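Local structure of mandelate racemase/muconate lactonizing enzyme-like protein (Rubrobacter xylanophilus DSM 9941, 3CYJ) at residues G59-V62 against E63-A67; P79-W82 against A83-A87; A88-N91 against A92-G96. The protein belongs to the mandelate racemase/muconate lactonizing enzyme group of the enolase superfamily, pairing an N-terminal capping domain with a metal-binding barrel domain. All coordinates share one frame; numbering follows the deposited sequence.

All three contacts are local and lie in series along the N-terminal domain: contact 1 on helix 57-70, contact 2 on helix 78-88, contact 3 in the loop leading from that helix to helix 97-116. Contact 3 is the buried one; contacts 1 and 2 each have a buried side and an exposed side. Leu66 of contact 1 joins the others, meeting Met85 of contact 2 and Ile89 of contact 3. Both helices rely on main-chain bonds, with a CH-pi contact on an aromatic face in each, whereas the loop is held by the Ile89 carbonyl and by Arg94, which reaches back to Gln86 O. Contacts 1 and 3 face the second subunit, contact 2 the third.

Contact 1 (G59-V62 against E63-A67); sequences GRFV and ESKLA
The Phe61 ring has the aliphatic chain of Lys65 over one face and Leu66 at its edge. Lys65 CG sits 4.3 Å from the Phe61 ring centroid, 15° off the normal, a CH-pi contact, while Leu66 CG approaches Phe61 CD2 near the ring plane at 4.2 Å. Phe61 carries CG anti to its backbone N (chi1 -163°), which swings the ring along the helix toward these later residues. Ile89 and Ala92 of the same chain and Ser57 of the second subunit also pack on Phe61.

The main chain is regular until Val62 O, which accepts from both Leu66 N and Ala67 N, each at 2.9 Å. The Ala67 bond spans five residues and marks a wider pi-type turn. On the outer side, Arg60 and Glu63 cross at about a right angle; Arg60 NE and Glu63 OE1 form a long salt bridge of 4.0 Å, with the carboxylate oxygen well out of the guanidinium plane. Ser64 OG is hydrogen-bonded to Asp55 OD1 of the second subunit.

Chemically, Phe61, Val62 and Leu66 supply an apolar side, packed on Ala101 of helix 97-116, while the Arg60-Glu63 pair is probably a loose attraction of charges, no N-H pointing at the oxygen.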
loop_
_atom_site.group_PDB
_atom_site.type_symbol
_atom_site.label_atom_id
_atom_site.label_comp_id
_atom_site.label_asym_id
_atom_site.label_seq_id
_atom_site.Cartn_x
_atom_site.Cartn_y
_atom_site.Cartn_z
ATOM N N GLY A 59 -39.896 -5.454 17.607
ATOM C CA GLY A 59 -40.577 -5.546 18.909
ATOM C C GLY A 59 -40.457 -6.881 19.612
ATOM O O GLY A 59 -40.173 -6.957 20.812
ATOM N N ARG A 60 -40.628 -7.954 18.862
ATOM C CA ARG A 60 -40.387 -9.296 19.403
ATOM C C ARG A 60 -38.915 -9.529 19.880
ATOM O O ARG A 60 -38.662 -10.146 20.956
ATOM C CB ARG A 60 -40.817 -10.358 18.348
ATOM C CG ARG A 60 -40.847 -11.776 18.946
ATOM C CD ARG A 60 -41.937 -11.848 20.095
ATOM N NE ARG A 60 -41.668 -12.912 21.056
ATOM C CZ ARG A 60 -42.090 -14.173 20.920
ATOM N NH1 ARG A 60 -42.796 -14.552 19.833
ATOM N NH2 ARG A 60 -41.804 -15.064 21.878
ATOM N N PHE A 61 -37.940 -9.024 19.095
ATOM C CA PHE A 61 -36.536 -9.060 19.510
ATOM C C PHE A 61 -36.303 -8.348 20.859
ATOM O O PHE A 61 -35.602 -8.856 21.724
ATOM C CB PHE A 61 -35.619 -8.429 18.426
ATOM C CG PHE A 61 -34.145 -8.779 18.588
ATOM C CD1 PHE A 61 -33.561 -9.784 17.826
ATOM C CD2 PHE A 61 -33.337 -8.085 19.515
ATOM C CE1 PHE A 61 -32.166 -10.115 17.990
ATOM C CE2 PHE A 61 -31.975 -8.389 19.671
ATOM C CZ PHE A 61 -31.389 -9.413 18.902
ATOM N N VAL A 62 -36.849 -7.146 21.013
ATOM C CA VAL A 62 -36.803 -6.436 22.332
ATOM C C VAL A 62 -37.374 -7.291 23.464
ATOM O O VAL A 62 -36.734 -7.477 24.518
ATOM C CB VAL A 62 -37.564 -5.081 22.297
ATOM C CG1 VAL A 62 -37.633 -4.422 23.693
ATOM C CG2 VAL A 62 -36.949 -4.148 21.223
ATOM N N GLU A 63 -38.577 -7.838 23.240
ATOM C CA GLU A 63 -39.220 -8.650 24.296
ATOM C C GLU A 63 -38.324 -9.816 24.656
ATOM O O GLU A 63 -38.050 -10.062 25.825
ATOM C CB GLU A 63 -40.603 -9.142 23.862
ATOM C CG GLU A 63 -41.544 -7.980 23.753
ATOM C CD GLU A 63 -42.810 -8.262 22.914
ATOM O OE1 GLU A 63 -43.024 -9.398 22.398
ATOM O OE2 GLU A 63 -43.589 -7.301 22.744
ATOM N N SER A 64 -37.831 -10.499 23.614
ATOM C CA SER A 64 -37.193 -11.782 23.787
ATOM C C SER A 64 -35.804 -11.633 24.361
ATOM O O SER A 64 -35.397 -12.417 25.228
ATOM C CB SER A 64 -37.167 -12.502 22.450
ATOM O OG SER A 64 -36.240 -13.574 22.490
ATOM N N LYS A 65 -35.052 -10.643 23.876
ATOM C CA LYS A 65 -33.638 -10.582 24.230
ATOM C C LYS A 65 -33.283 -9.374 25.126
ATOM O O LYS A 65 -32.347 -9.449 25.884
ATOM C CB LYS A 65 -32.743 -10.535 22.967
ATOM C CG LYS A 65 -32.746 -11.782 22.104
ATOM C CD LYS A 65 -32.434 -13.055 22.935
ATOM C CE LYS A 65 -31.035 -13.107 23.390
ATOM N NZ LYS A 65 -30.797 -14.228 24.389
ATOM N N LEU A 66 -33.997 -8.260 25.010
ATOM C CA LEU A 66 -33.504 -7.045 25.625
ATOM C C LEU A 66 -34.162 -6.678 26.968
ATOM O O LEU A 66 -33.482 -6.239 27.888
ATOM C CB LEU A 66 -33.609 -5.894 24.597
ATOM C CG LEU A 66 -32.853 -6.171 23.262
ATOM C CD1 LEU A 66 -32.836 -4.959 22.388
ATOM C CD2 LEU A 66 -31.366 -6.693 23.521
ATOM N N ALA A 67 -35.475 -6.884 27.083
ATOM C CA ALA A 67 -36.226 -6.465 28.281
ATOM C C ALA A 67 -35.587 -7.073 29.515
ATOM O O ALA A 67 -35.323 -6.382 30.508
ATOM C CB ALA A 67 -37.778 -6.841 28.142
#

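Contact 2 (P79-W82 against A83-A87); sequences PAVW and ARMQA
Val81 O receives Met85 N at 2.6 Å, the shortest of the main-chain bonds that run from each residue to the fourth one on. Gln86 N reaches Trp82 O at 2.9 Å in a nearly straight bond of 172°, whereas the bond from Arg84 N to Ala80 O is weak.

Gln86 folds back over the Trp82 indole, its chain bent at chi2 (-71°). Gln86 CG lies 3.9 Å from the centroid of the six-membered ring, almost on its normal, a CH-pi contact. Farther along the same side chain, Gln86 NE2 stands above that ring system, 3.3 Å from Trp82 CE2, with the amide plane turned 76° from the indole so that the two do not stack flat. Trp82 NE1 has its own weak bond to Gly275 O.

On another side of the helix, Met85 CE touches Val81 CG1 at 4.1 Å, and Met85 also meets Leu66 and Val69 of helix 57-70. The Arg84 guanidinium is bonded to Val69 O and Ser73 OG. This is a regular alpha-helix of the enolase-type N-terminal domain, packed on helices 57-70 and 97-116, the latter through Met85 on Val105 and Trp82 on Val102, with Trp82 also on Thr278 of the barrel domain.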
loop_
_atom_site.group_PDB
_atom_site.type_symbol
_atom_site.label_atom_id
_atom_site.label_comp_id
_atom_site.label_asym_id
_atom_site.label_seq_id
_atom_site.Cartn_x
_atom_site.Cartn_y
_atom_site.Cartn_z
ATOM N N PRO A 79 -25.395 3.438 29.192
ATOM C CA PRO A 79 -24.351 2.724 28.446
ATOM C C PRO A 79 -23.940 1.372 29.057
ATOM O O PRO A 79 -23.613 0.430 28.304
ATOM C CB PRO A 79 -23.179 3.733 28.445
ATOM C CG PRO A 79 -23.784 5.045 28.652
ATOM C CD PRO A 79 -24.952 4.800 29.569
ATOM N N ALA A 80 -23.966 1.257 30.390
ATOM C CA ALA A 80 -23.698 -0.047 31.013
ATOM C C ALA A 80 -24.707 -1.104 30.566
ATOM O O ALA A 80 -24.352 -2.286 30.456
ATOM C CB ALA A 80 -23.720 0.042 32.530
ATOM N N VAL A 81 -25.947 -0.694 30.325
ATOM C CA VAL A 81 -26.942 -1.665 29.839
ATOM C C VAL A 81 -26.662 -2.011 28.361
ATOM O O VAL A 81 -26.724 -3.192 27.943
ATOM C CB VAL A 81 -28.377 -1.093 29.985
ATOM C CG1 VAL A 81 -29.439 -2.161 29.604
ATOM C CG2 VAL A 81 -28.566 -0.540 31.397
ATOM N N TRP A 82 -26.349 -0.968 27.583
ATOM C CA TRP A 82 -26.037 -1.125 26.173
ATOM C C TRP A 82 -24.967 -2.182 25.985
ATOM O O TRP A 82 -25.114 -3.070 25.138
ATOM C CB TRP A 82 -25.585 0.209 25.622
ATOM C CG TRP A 82 -25.348 0.345 24.155
ATOM C CD1 TRP A 82 -26.259 0.768 23.193
ATOM C CD2 TRP A 82 -24.094 0.190 23.471
ATOM N NE1 TRP A 82 -25.641 0.860 21.975
ATOM C CE2 TRP A 82 -24.313 0.523 22.116
ATOM C CE3 TRP A 82 -22.806 -0.199 23.875
ATOM C CZ2 TRP A 82 -23.273 0.505 21.160
ATOM C CZ3 TRP A 82 -21.784 -0.223 22.933
ATOM C CH2 TRP A 82 -22.024 0.113 21.592
ATOM N N ALA A 83 -23.921 -2.125 26.811
ATOM C CA ALA A 83 -22.808 -3.065 26.691
ATOM C C ALA A 83 -23.268 -4.485 26.972
ATOM O O ALA A 83 -22.900 -5.427 26.256
ATOM C CB ALA A 83 -21.686 -2.681 27.611
ATOM N N ARG A 84 -24.026 -4.642 28.043
ATOM C CA ARG A 84 -24.606 -5.937 28.409
ATOM C C ARG A 84 -25.588 -6.397 27.284
ATOM O O ARG A 84 -25.634 -7.592 26.959
ATOM C CB ARG A 84 -25.286 -5.865 29.810
ATOM C CG ARG A 84 -24.292 -5.670 30.962
ATOM C CD ARG A 84 -24.986 -5.272 32.288
ATOM N NE ARG A 84 -26.167 -6.106 32.519
ATOM C CZ ARG A 84 -27.387 -5.612 32.721
ATOM N NH1 ARG A 84 -27.528 -4.286 32.820
ATOM N NH2 ARG A 84 -28.446 -6.441 32.891
ATOM N N MET A 85 -26.324 -5.463 26.670
ATOM C CA MET A 85 -27.234 -5.860 25.581
ATOM C C MET A 85 -26.472 -6.416 24.350
ATOM O O MET A 85 -26.821 -7.482 23.823
ATOM C CB MET A 85 -28.154 -4.710 25.167
ATOM C CG MET A 85 -29.339 -4.379 26.166
ATOM S SD MET A 85 -30.637 -3.271 25.545
ATOM C CE MET A 85 -29.826 -1.641 25.600
ATOM N N GLN A 86 -25.432 -5.689 23.903
ATOM C CA GLN A 86 -24.580 -6.098 22.805
ATOM C C GLN A 86 -23.927 -7.489 23.071
ATOM O O GLN A 86 -23.868 -8.320 22.176
ATOM C CB GLN A 86 -23.484 -5.048 22.554
ATOM C CG GLN A 86 -23.952 -3.659 22.238
ATOM C CD GLN A 86 -24.592 -3.510 20.872
ATOM O OE1 GLN A 86 -24.810 -4.488 20.108
ATOM N NE2 GLN A 86 -24.926 -2.272 20.548
ATOM N N ALA A 87 -23.444 -7.727 24.300
ATOM C CA ALA A 87 -22.820 -8.987 24.629
ATOM C C ALA A 87 -23.847 -10.106 24.559
ATOM O O ALA A 87 -23.565 -11.174 24.038
ATOM C CB ALA A 87 -22.174 -8.932 26.033
#

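Contact 3 (A88-N91 against A92-G96)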
loop_
_atom_site.group_PDB
_atom_site.type_symbol
_atom_site.label_atom_id
_atom_site.label_comp_id
_atom_site.label_asym_id
_atom_site.label_seq_id
_atom_site.Cartn_x
_atom_site.Cartn_y
_atom_site.Cartn_z
ATOM N N ALA A 88 -25.039 -9.853 25.093
ATOM C CA ALA A 88 -26.083 -10.861 25.224
ATOM C C ALA A 88 -26.600 -11.320 23.874
ATOM O O ALA A 88 -27.086 -12.450 23.780
ATOM C CB ALA A 88 -27.257 -10.339 26.085
ATOM N N ILE A 89 -26.532 -10.480 22.834
ATOM C CA ILE A 89 -27.169 -10.874 21.577
ATOM C C ILE A 89 -26.218 -11.463 20.493
ATOM O O ILE A 89 -26.596 -11.569 19.333
ATOM C CB ILE A 89 -28.034 -9.735 21.006
ATOM C CG1 ILE A 89 -27.169 -8.560 20.511
ATOM C CG2 ILE A 89 -29.087 -9.267 22.028
ATOM C CD1 ILE A 89 -28.044 -7.451 19.993
ATOM N N ARG A 90 -25.017 -11.879 20.888
ATOM C CA ARG A 90 -24.021 -12.372 19.947
ATOM C C ARG A 90 -24.606 -13.430 19.016
ATOM O O ARG A 90 -24.461 -13.300 17.773
ATOM C CB ARG A 90 -22.801 -12.963 20.679
ATOM C CG ARG A 90 -21.674 -13.452 19.740
ATOM C CD ARG A 90 -20.664 -14.337 20.489
ATOM N NE ARG A 90 -21.121 -15.720 20.527
ATOM C CZ ARG A 90 -20.561 -16.680 21.259
ATOM N NH1 ARG A 90 -19.545 -16.381 22.074
ATOM N NH2 ARG A 90 -21.056 -17.931 21.226
ATOM N N ASN A 91 -25.275 -14.449 19.585
ATOM C CA ASN A 91 -25.900 -15.506 18.772
ATOM C C ASN A 91 -27.214 -15.110 18.122
ATOM O O ASN A 91 -27.638 -15.761 17.155
ATOM C CB ASN A 91 -26.206 -16.763 19.573
ATOM C CG ASN A 91 -24.978 -17.546 19.925
ATOM O OD1 ASN A 91 -23.853 -17.308 19.392
ATOM N ND2 ASN A 91 -25.165 -18.508 20.857
ATOM N N ALA A 92 -27.895 -14.111 18.692
ATOM C CA ALA A 92 -29.245 -13.767 18.217
ATOM C C ALA A 92 -29.112 -12.864 16.981
ATOM O O ALA A 92 -30.050 -12.717 16.182
ATOM C CB ALA A 92 -30.051 -13.104 19.318
ATOM N N GLY A 93 -27.926 -12.294 16.804
ATOM C CA GLY A 93 -27.654 -11.484 15.649
ATOM C C GLY A 93 -27.651 -10.001 15.987
ATOM O O GLY A 93 -28.705 -9.373 16.204
ATOM N N ARG A 94 -26.448 -9.458 16.027
ATOM C CA ARG A 94 -26.212 -8.128 16.505
ATOM C C ARG A 94 -26.652 -7.047 15.506
ATOM O O ARG A 94 -27.258 -6.032 15.904
ATOM C CB ARG A 94 -24.724 -8.008 16.858
ATOM C CG ARG A 94 -24.390 -7.217 18.076
ATOM C CD ARG A 94 -22.936 -7.482 18.439
ATOM N NE ARG A 94 -22.809 -8.398 19.579
ATOM C CZ ARG A 94 -21.737 -9.142 19.819
ATOM N NH1 ARG A 94 -20.716 -9.096 18.968
ATOM N NH2 ARG A 94 -21.688 -9.921 20.897
ATOM N N PRO A 95 -26.348 -7.241 14.196
ATOM C CA PRO A 95 -26.650 -6.185 13.208
ATOM C C PRO A 95 -28.101 -6.221 12.709
ATOM O O PRO A 95 -28.778 -7.196 12.931
ATOM C CB PRO A 95 -25.692 -6.510 12.060
ATOM C CG PRO A 95 -25.473 -7.986 12.129
ATOM C CD PRO A 95 -25.773 -8.444 13.556
ATOM N N GLY A 96 -28.549 -5.187 12.005
ATOM C CA GLY A 96 -29.885 -5.173 11.431
ATOM C C GLY A 96 -31.025 -5.066 12.456
ATOM O O GLY A 96 -31.023 -4.185 13.313
#
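The chain leaves helical geometry at Ile89 and makes one further turn, closed by Ile89 O. This carbonyl accepts Gly93 N at 2.9 Å, nearly in line with its C=O bond, and Ala92 N at the same length in a weak bond. Gly93 then takes phi/psi of 104°/106°, a backbone shape in which a side chain would collide with Ala92 O, so that glycine fits, and Gly96 reaches the N-cap position of the next helix.

Ile89 CG1 lies between its backbone N and carbonyl carbon (chi1 69°), which brings the branch against the start of the Arg94 side chain: Ile89 CG1 comes within 3.9 Å of Arg94 CG. Ile89 CB and Ala92 CB are 4.3 Å apart. The loop thus connects helices 78-88 and 97-116 of the enolase-type N-terminal domain, while its other side meets the second subunit.

Arg94 runs back over the turn, its guanidinium presenting one face to Arg90 CA, and Arg94 NH2 lies 3.2 Å from Arg90 CB. Arg94 NE bonds to Gln86 O in the last turn of the preceding helix. The Arg90 guanidinium is steeply turned from that of Arg94; Arg90 NE and Arg90 NH2 both donate weakly, each at 3.4 Å, to Asn91 OD1, which lies in the guanidinium plane at its edge. Stronger partners for Arg90 lie in the second subunit, where Asp26 forms a salt bridge and Thr28 a hydrogen bond.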